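Local coordinates for protein esterase LipW (Mycobacterium marinum, PDB 3QH4) that probably hydrolyses ester substrates with strict selectivity, as a mycobacterial esterase of the alpha/beta hydrolase fold, at residues Glu52-Val58 and His105-Leu109; Pro195-Asp199 and Leu221-His225; Val264-Ala268 and Glu279-Phe283. One frame throughout, in Å; residues are numbered along the deposited sequence. Where two conformers were deposited one is given.

Contact 1: residues Glu52-Val58 and His105-Leu109; sequences ETAAAGV and HRQCL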
loop_
_atom_site.group_PDB
_atom_site.type_symbol
_atom_site.label_atom_id
_atom_site.label_comp_id
_atom_site.label_asym_id
_atom_site.label_seq_id
_atom_site.Cartn_x
_atom_site.Cartn_y
_atom_site.Cartn_z
ATOM N N GLU A 52 -9.809 14.181 -9.692
ATOM C CA GLU A 52 -10.302 13.014 -8.977
ATOM C C GLU A 52 -11.135 13.391 -7.769
ATOM O O GLU A 52 -12.191 12.812 -7.534
ATOM C CB GLU A 52 -9.123 12.122 -8.565
ATOM C CG GLU A 52 -8.531 11.353 -9.764
ATOM C CD GLU A 52 -7.103 10.873 -9.526
ATOM O OE1 GLU A 52 -6.615 11.018 -8.397
ATOM O OE2 GLU A 52 -6.454 10.417 -10.497
ATOM N N THR A 53 -10.644 14.353 -6.998
ATOM C CA THR A 53 -11.389 14.881 -5.847
ATOM C C THR A 53 -12.726 15.494 -6.274
ATOM O O THR A 53 -13.753 15.262 -5.630
ATOM C CB THR A 53 -10.525 15.930 -5.105
ATOM O OG1 THR A 53 -9.397 15.252 -4.551
ATOM C CG2 THR A 53 -11.307 16.644 -3.961
ATOM N N ALA A 54 -12.707 16.256 -7.367
ATOM C CA ALA A 54 -13.952 16.879 -7.857
ATOM C C ALA A 54 -15.024 15.846 -8.195
ATOM O O ALA A 54 -16.234 16.087 -7.996
ATOM C CB ALA A 54 -13.670 17.800 -9.058
ATOM N N ALA A 55 -14.602 14.689 -8.703
ATOM C CA ALA A 55 -15.529 13.645 -9.124
ATOM C C ALA A 55 -16.085 12.805 -7.959
ATOM O O ALA A 55 -17.258 12.380 -7.975
ATOM C CB ALA A 55 -14.861 12.734 -10.163
ATOM N N ALA A 56 -15.276 12.584 -6.927
ATOM C CA ALA A 56 -15.631 11.582 -5.923
ATOM C C ALA A 56 -16.664 12.057 -4.903
ATOM O O ALA A 56 -17.426 11.238 -4.378
ATOM C CB ALA A 56 -14.381 11.054 -5.196
ATOM N N GLY A 57 -16.674 13.363 -4.623
ATOM C CA GLY A 57 -17.552 13.896 -3.581
ATOM C C GLY A 57 -17.150 13.467 -2.179
ATOM O O GLY A 57 -17.981 13.455 -1.262
ATOM N N VAL A 58 -15.884 13.106 -1.998
ATOM C CA VAL A 58 -15.356 12.745 -0.679
ATOM C C VAL A 58 -14.586 13.961 -0.145
ATOM O O VAL A 58 -13.740 14.501 -0.862
ATOM C CB VAL A 58 -14.392 11.548 -0.785
ATOM C CG1 VAL A 58 -13.636 11.306 0.553
ATOM C CG2 VAL A 58 -15.141 10.254 -1.261
ATOM N N HIS A 105 -3.895 8.637 -4.409
ATOM C CA HIS A 105 -5.104 9.450 -4.110
ATOM C C HIS A 105 -6.395 8.751 -4.597
ATOM O O HIS A 105 -7.371 8.706 -3.858
ATOM C CB HIS A 105 -4.905 10.825 -4.750
ATOM C CG HIS A 105 -6.000 11.819 -4.494
ATOM N ND1 HIS A 105 -6.216 12.402 -3.259
ATOM C CD2 HIS A 105 -6.875 12.402 -5.344
ATOM C CE1 HIS A 105 -7.216 13.264 -3.355
ATOM N NE2 HIS A 105 -7.623 13.296 -4.611
ATOM N N ARG A 106 -6.379 8.198 -5.807
ATOM C CA ARG A 106 -7.571 7.524 -6.334
ATOM C C ARG A 106 -7.957 6.357 -5.417
ATOM O O ARG A 106 -9.122 6.203 -5.066
ATOM C CB ARG A 106 -7.347 7.030 -7.763
ATOM C CG ARG A 106 -8.574 6.323 -8.371
ATOM C CD ARG A 106 -9.798 7.235 -8.501
ATOM N NE ARG A 106 -10.886 6.566 -9.239
ATOM C CZ ARG A 106 -10.987 6.512 -10.564
ATOM N NH1 ARG A 106 -10.045 7.057 -11.356
ATOM N NH2 ARG A 106 -12.027 5.870 -11.110
ATOM N N GLN A 107 -6.974 5.522 -5.051
ATOM C CA GLN A 107 -7.236 4.400 -4.161
ATOM C C GLN A 107 -7.896 4.857 -2.859
ATOM O O GLN A 107 -8.836 4.213 -2.373
ATOM C CB GLN A 107 -5.921 3.639 -3.905
ATOM C CG GLN A 107 -5.914 2.583 -2.740
ATOM C CD GLN A 107 -6.691 1.291 -3.084
ATOM O OE1 GLN A 107 -6.087 0.268 -3.433
ATOM N NE2 GLN A 107 -8.010 1.333 -2.947
ATOM N N CYS A 108 -7.398 5.968 -2.294
ATOM C CA CYS A 108 -7.910 6.478 -1.020
ATOM C C CYS A 108 -9.352 6.935 -1.192
ATOM O O CYS A 108 -10.189 6.665 -0.317
ATOM C CB CYS A 108 -7.028 7.616 -0.468
ATOM S SG CYS A 108 -5.431 6.996 0.146
ATOM N N LEU A 109 -9.642 7.625 -2.297
ATOM C CA LEU A 109 -10.992 8.112 -2.550
ATOM C C LEU A 109 -11.956 6.933 -2.651
ATOM O O LEU A 109 -13.099 6.987 -2.163
ATOM C CB LEU A 109 -11.063 8.944 -3.839
ATOM C CG LEU A 109 -10.334 10.296 -3.744
ATOM C CD1 LEU A 109 -10.149 10.810 -5.165
ATOM C CD2 LEU A 109 -11.082 11.325 -2.855
HETATM O O HOH W 1 -7.300 8.001 -11.169
#
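With its CG anti to the backbone N (chi1 -177°), His105 swings its imidazole toward the end of helix 31-56, while Thr53 sets OG1 anti to its own carbonyl carbon. The two side chains cross at about a right angle, and His105 NE2 donates to Thr53 OG1 at 2.6 Å, a short bond that lies in the ring plane but is bent to 142° at the hydrogen. Thr53 OG1 also bonds Ala49 O one turn back, and His105 ND1, the other ring nitrogen, bonds Tyr78 OH, so both imidazole nitrogens are engaged and the ring's rotation is fixed. Glu52 runs past the ring in the other direction, its carboxylate nearly coplanar with the imidazole and OE1 3.4 Å from His105 CD2 at the ring edge; OE1 also forms a salt bridge with Arg45. The contact joins the C-terminal end of the long helix 31-56 to helix 105-115, which packs on the central sheet of the alpha/beta hydrolase fold; the axes of 52-56 and 105-109 run 14° apart. A water bridges Glu52 OE2 (2.6 Å) and Arg106 NH1 (2.9 Å), and Arg106 also pairs with Glu110 and Glu296. Beside these polar groups Leu109 divides its branches: CD1 rests 3.8 Å from Glu52 CB, and CD2 meets Ala56 CB at 4.1 Å, before the positive-phi Gly57, and Val58 CB at 3.9 Å, after it.

Contact 2: residues Pro195-Asp199 and Leu221-His225; sequences PVLDD and LMWRH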
loop_
_atom_site.group_PDB
_atom_site.type_symbol
_atom_site.label_atom_id
_atom_site.label_comp_id
_atom_site.label_asym_id
_atom_site.label_seq_id
_atom_site.Cartn_x
_atom_site.Cartn_y
_atom_site.Cartn_z
ATOM N N PRO A 195 0.946 -6.539 -1.774
ATOM C CA PRO A 195 1.996 -6.162 -0.801
ATOM C C PRO A 195 3.397 -6.699 -1.088
ATOM O O PRO A 195 3.577 -7.817 -1.588
ATOM C CB PRO A 195 1.490 -6.743 0.519
ATOM C CG PRO A 195 0.663 -7.991 0.100
ATOM C CD PRO A 195 -0.026 -7.491 -1.183
ATOM N N VAL A 196 4.364 -5.842 -0.829
ATOM C CA VAL A 196 5.758 -6.227 -0.752
ATOM C C VAL A 196 5.931 -6.872 0.633
ATOM O O VAL A 196 5.635 -6.221 1.643
ATOM C CB VAL A 196 6.619 -4.957 -0.916
ATOM C CG1 VAL A 196 8.062 -5.286 -0.562
ATOM C CG2 VAL A 196 6.493 -4.455 -2.386
ATOM N N LEU A 197 6.410 -8.121 0.691
ATOM C CA LEU A 197 6.419 -8.873 1.947
ATOM C C LEU A 197 7.721 -9.535 2.321
ATOM O O LEU A 197 7.981 -9.698 3.510
ATOM C CB LEU A 197 5.305 -9.954 1.924
ATOM C CG LEU A 197 3.897 -9.381 1.907
ATOM C CD1 LEU A 197 2.944 -10.505 1.631
ATOM C CD2 LEU A 197 3.589 -8.758 3.250
ATOM N N ASP A 198 8.545 -9.891 1.337
ATOM C CA ASP A 198 9.668 -10.766 1.638
ATOM C C ASP A 198 10.867 -10.459 0.751
ATOM O O ASP A 198 10.767 -10.526 -0.484
ATOM C CB ASP A 198 9.229 -12.229 1.468
ATOM C CG ASP A 198 10.131 -13.226 2.215
ATOM O OD1 ASP A 198 11.313 -12.940 2.468
ATOM O OD2 ASP A 198 9.645 -14.334 2.568
ATOM N N ASP A 199 12.003 -10.135 1.371
ATOM C CA ASP A 199 13.220 -9.892 0.584
ATOM C C ASP A 199 13.800 -11.160 -0.041
ATOM O O ASP A 199 14.584 -11.093 -0.987
ATOM C CB ASP A 199 14.282 -9.233 1.464
ATOM C CG ASP A 199 14.728 -10.148 2.567
ATOM O OD1 ASP A 199 13.874 -10.476 3.423
ATOM O OD2 ASP A 199 15.931 -10.525 2.560
ATOM N N LEU A 221 16.607 -4.339 -6.102
ATOM C CA LEU A 221 17.127 -2.978 -5.832
ATOM C C LEU A 221 16.324 -2.296 -4.725
ATOM O O LEU A 221 16.904 -1.655 -3.839
ATOM C CB LEU A 221 17.059 -2.106 -7.086
ATOM C CG LEU A 221 18.250 -2.161 -8.055
ATOM C CD1 LEU A 221 18.597 -3.562 -8.369
ATOM C CD2 LEU A 221 17.913 -1.395 -9.339
ATOM N N MET A 222 14.999 -2.441 -4.788
ATOM C CA MET A 222 14.087 -1.860 -3.799
ATOM C C MET A 222 14.485 -2.251 -2.378
ATOM O O MET A 222 14.606 -1.389 -1.508
ATOM C CB MET A 222 12.631 -2.332 -4.098
ATOM C CG MET A 222 11.614 -1.920 -3.047
ATOM S SD MET A 222 10.069 -2.800 -3.337
ATOM C CE MET A 222 10.519 -4.491 -2.909
ATOM N N TRP A 223 14.686 -3.551 -2.143
ATOM C CA TRP A 223 15.035 -4.044 -0.810
ATOM C C TRP A 223 16.397 -3.491 -0.427
ATOM O O TRP A 223 16.637 -3.131 0.758
ATOM C CB TRP A 223 14.997 -5.577 -0.734
ATOM C CG TRP A 223 13.611 -6.081 -0.537
ATOM C CD1 TRP A 223 12.841 -6.794 -1.427
ATOM C CD2 TRP A 223 12.840 -5.928 0.641
ATOM N NE1 TRP A 223 11.613 -7.061 -0.862
ATOM C CE2 TRP A 223 11.595 -6.551 0.414
ATOM C CE3 TRP A 223 13.083 -5.321 1.889
ATOM C CZ2 TRP A 223 10.583 -6.596 1.387
ATOM C CZ3 TRP A 223 12.067 -5.356 2.865
ATOM C CH2 TRP A 223 10.831 -5.992 2.602
ATOM N N ARG A 224 17.303 -3.389 -1.405
ATOM C CA ARG A 224 18.644 -2.848 -1.059
ATOM C C ARG A 224 18.574 -1.391 -0.600
ATOM O O ARG A 224 19.213 -1.028 0.412
ATOM C CB ARG A 224 19.657 -3.039 -2.211
ATOM C CG ARG A 224 20.117 -4.495 -2.340
ATOM C CD ARG A 224 21.537 -4.592 -2.914
ATOM N NE ARG A 224 21.635 -4.042 -4.242
ATOM C CZ ARG A 224 21.328 -4.706 -5.357
ATOM N NH1 ARG A 224 20.864 -5.955 -5.302
ATOM N NH2 ARG A 224 21.468 -4.110 -6.535
ATOM N N HIS A 225 17.805 -0.554 -1.312
ATOM C CA HIS A 225 17.711 0.875 -0.941
ATOM C C HIS A 225 17.074 1.045 0.438
ATOM O O HIS A 225 17.488 1.903 1.213
ATOM C CB HIS A 225 16.826 1.684 -1.894
ATOM C CG HIS A 225 17.261 1.661 -3.320
ATOM N ND1 HIS A 225 18.574 1.786 -3.713
ATOM C CD2 HIS A 225 16.532 1.553 -4.456
ATOM C CE1 HIS A 225 18.640 1.721 -5.033
ATOM N NE2 HIS A 225 17.414 1.574 -5.505
HETATM O O HOH W 2 9.755 -8.702 -2.287
#
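The irregular chain of 195-199 comes nearest the helical segment 221-225 where the CA atoms of Asp199 and Trp223 stand 6.3 Å apart, and no direct hydrogen bond links the two. Trp223 carries most of the contact: with CG anti to the carbonyl carbon (chi1 -82°), its indole reaches across to the loop and runs alongside Val196 in the opposite sense. Asp199 lies over one indole face, its CA 3.6 Å from the centroid of the five-membered ring and only 12° off the normal, a CH-pi contact, while CB sits over the same bicycle nearer the rim. The carboxylate leads away from the ring to a salt bridge with Arg240. Asp199 N, buried here, has no polar partner. The indole N-H is served indirectly: Trp223 NE1 donates to a water 2.9 Å away in the ring plane, and the same water lies 2.8 Å from Asp198 O, within hydrogen-bonding distance, tying ring edge to loop backbone.

Val196 fills the other part of the contact. Its CG1 meets Trp223 CZ2 at 3.4 Å, obliquely to the ring, and Met222 CE at 3.5 Å, a tight carbon pair in which the two side chains approach tip to tip. Met222 is extended through its first two torsions and turns at the last (chi3 69°), which directs the methyl group toward the valine. Val196 also touches Ser166, the probable nucleophile of a GxSxG elbow, so the packing backs onto the likely active site. The loop itself follows strand 189-193 and leads to helix 203-207; Glu263 of helix 261-273 accepts bonds from Leu197 N and Asp198 N, and helix 216-227 brings Met222 and Trp223 against the loop 195-199.

Contact 3: residues Val264-Ala268 and Glu279-Phe283; sequences VLDYA and ELHIF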
loop_
_atom_site.group_PDB
_atom_site.type_symbol
_atom_site.label_atom_id
_atom_site.label_comp_id
_atom_site.label_asym_id
_atom_site.label_seq_id
_atom_site.Cartn_x
_atom_site.Cartn_y
_atom_site.Cartn_z
ATOM N N VAL A 264 2.858 -13.184 -1.745
ATOM C CA VAL A 264 1.476 -12.924 -1.344
ATOM C C VAL A 264 0.770 -14.234 -1.013
ATOM O O VAL A 264 0.155 -14.366 0.039
ATOM C CB VAL A 264 0.698 -12.159 -2.437
ATOM C CG1 VAL A 264 -0.824 -12.256 -2.188
ATOM C CG2 VAL A 264 1.119 -10.725 -2.435
ATOM N N LEU A 265 0.867 -15.198 -1.918
ATOM C CA LEU A 265 0.265 -16.497 -1.679
ATOM C C LEU A 265 0.842 -17.192 -0.427
ATOM O O LEU A 265 0.088 -17.779 0.349
ATOM C CB LEU A 265 0.425 -17.380 -2.920
ATOM C CG LEU A 265 -0.365 -16.947 -4.148
ATOM C CD1 LEU A 265 0.063 -17.776 -5.374
ATOM C CD2 LEU A 265 -1.889 -17.110 -3.878
ATOM N N ASP A 266 2.171 -17.168 -0.254
ATOM C CA ASP A 266 2.820 -17.766 0.925
ATOM C C ASP A 266 2.267 -17.120 2.209
ATOM O O ASP A 266 1.936 -17.799 3.184
ATOM C CB ASP A 266 4.350 -17.564 0.865
ATOM C CG ASP A 266 5.047 -18.353 -0.275
ATOM O OD1 ASP A 266 4.505 -19.348 -0.797
ATOM O OD2 ASP A 266 6.194 -17.969 -0.638
ATOM N N TYR A 267 2.173 -15.793 2.201
ATOM C CA TYR A 267 1.757 -15.049 3.402
ATOM C C TYR A 267 0.294 -15.358 3.714
ATOM O O TYR A 267 -0.070 -15.577 4.871
ATOM C CB TYR A 267 1.936 -13.542 3.183
ATOM C CG TYR A 267 1.950 -12.700 4.457
ATOM C CD1 TYR A 267 2.984 -12.839 5.403
ATOM C CD2 TYR A 267 0.945 -11.788 4.720
ATOM C CE1 TYR A 267 2.999 -12.057 6.582
ATOM C CE2 TYR A 267 0.948 -11.015 5.891
ATOM C CZ TYR A 267 1.995 -11.143 6.799
ATOM O OH TYR A 267 2.000 -10.361 7.940
ATOM N N ALA A 268 -0.538 -15.360 2.679
ATOM C CA ALA A 268 -1.955 -15.700 2.871
ATOM C C ALA A 268 -2.123 -17.102 3.485
ATOM O O ALA A 268 -2.920 -17.302 4.426
ATOM C CB ALA A 268 -2.711 -15.580 1.530
ATOM N N GLU A 279 -9.271 -12.971 3.564
ATOM C CA GLU A 279 -9.871 -12.999 2.225
ATOM C C GLU A 279 -8.729 -12.762 1.257
ATOM O O GLU A 279 -7.959 -11.801 1.404
ATOM C CB GLU A 279 -10.953 -11.918 2.109
ATOM C CG GLU A 279 -11.593 -11.900 0.717
ATOM C CD GLU A 279 -12.960 -11.241 0.694
ATOM O OE1 GLU A 279 -13.141 -10.262 1.425
ATOM O OE2 GLU A 279 -13.857 -11.711 -0.052
ATOM N N LEU A 280 -8.613 -13.630 0.256
ATOM C CA LEU A 280 -7.498 -13.541 -0.679
ATOM C C LEU A 280 -8.039 -13.510 -2.091
ATOM O O LEU A 280 -8.924 -14.282 -2.418
ATOM C CB LEU A 280 -6.592 -14.775 -0.535
ATOM C CG LEU A 280 -5.616 -15.099 -1.679
ATOM C CD1 LEU A 280 -4.500 -14.041 -1.720
ATOM C CD2 LEU A 280 -5.040 -16.518 -1.489
ATOM N N HIS A 281 -7.486 -12.624 -2.926
ATOM C CA HIS A 281 -7.806 -12.651 -4.357
ATOM C C HIS A 281 -6.591 -12.480 -5.248
ATOM O O HIS A 281 -5.781 -11.556 -5.024
ATOM C CB HIS A 281 -8.795 -11.555 -4.760
ATOM C CG HIS A 281 -9.477 -11.854 -6.052
ATOM N ND1 HIS A 281 -10.648 -12.569 -6.114
ATOM C CD2 HIS A 281 -9.143 -11.559 -7.329
ATOM C CE1 HIS A 281 -11.013 -12.708 -7.370
ATOM N NE2 HIS A 281 -10.118 -12.103 -8.131
ATOM N N ILE A 282 -6.491 -13.349 -6.254
ATOM C CA ILE A 282 -5.487 -13.177 -7.307
ATOM C C ILE A 282 -6.271 -12.796 -8.567
ATOM O O ILE A 282 -7.145 -13.532 -9.012
ATOM C CB ILE A 282 -4.673 -14.480 -7.571
ATOM C CG1 ILE A 282 -3.885 -14.895 -6.316
ATOM C CG2 ILE A 282 -3.693 -14.276 -8.775
ATOM C CD1 ILE A 282 -2.868 -13.788 -5.829
ATOM N N PHE A 283 -5.925 -11.644 -9.143
ATOM C CA PHE A 283 -6.616 -11.139 -10.331
ATOM C C PHE A 283 -5.873 -11.578 -11.577
ATOM O O PHE A 283 -4.660 -11.355 -11.686
ATOM C CB PHE A 283 -6.663 -9.601 -10.288
ATOM C CG PHE A 283 -7.587 -9.076 -9.234
ATOM C CD1 PHE A 283 -8.958 -8.898 -9.533
ATOM C CD2 PHE A 283 -7.115 -8.755 -7.974
ATOM C CE1 PHE A 283 -9.836 -8.393 -8.556
ATOM C CE2 PHE A 283 -8.003 -8.279 -6.962
ATOM C CZ PHE A 283 -9.364 -8.101 -7.285
#
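Leu280 leaves strand 279-283 with its CB directed at helix 264-268, and chi1 162° sets CG anti to the backbone N, carrying the fork toward the helix. From there the two methyl groups part. CD1 lies 4.0 Å from Ala268 CB and 4.1 Å from Val264 CG1, and so spans one turn of the helix; CD2 touches the same Ala268 CB at 3.9 Å and reaches Leu265 CD2 at 4.0 Å. Helix and strand run almost antiparallel, 163° between their directions with the segment axes 9.9 Å apart at closest approach, as expected within the beta-alpha-beta unit formed by strand 250-255, helix 261-273 and strand 278-283. The last of these is the outermost strand at this end of the sheet and bonds to strand 250-255 through backbone pairs such as His281 with Ile252. Ile282, two residues on and on the same side of the strand, adds the second row: Leu265 crosses it at about a right angle, its CD2 3.9 Å from Ile282 CG1 and almost as near CD1, whereas Val264 CG1 approaches Ile282 CD1 more loosely. No hydrogen bond spans the interface, which is wholly aliphatic. On the helix side, Val264 also touches Ile252 and Pro195; on the strand's other face His281 and Phe283 pack on helix 298-315.

In the fold
Contacts 2 and 3 adjoin, their centres about 18 Å apart: Leu197 CD1 packs on Tyr267 CB at 3.6 Å and Pro195 CD on Val264 CG2 at 3.7 Å, so helix 261-273 meets the loop 195-199 as well as the edge strand 278-283. Contact 1 lies apart, its centre about 29 Å from that of contact 2, on the opposite side of the chain's centre, and about 27 Å from that of contact 3. Val196 of contact 2 touches Ser166 of the probable triad Ser166, Asp258 and His288, while Val264 of contact 3 lies near the triad without touching it. All three contacts follow one another along the chain.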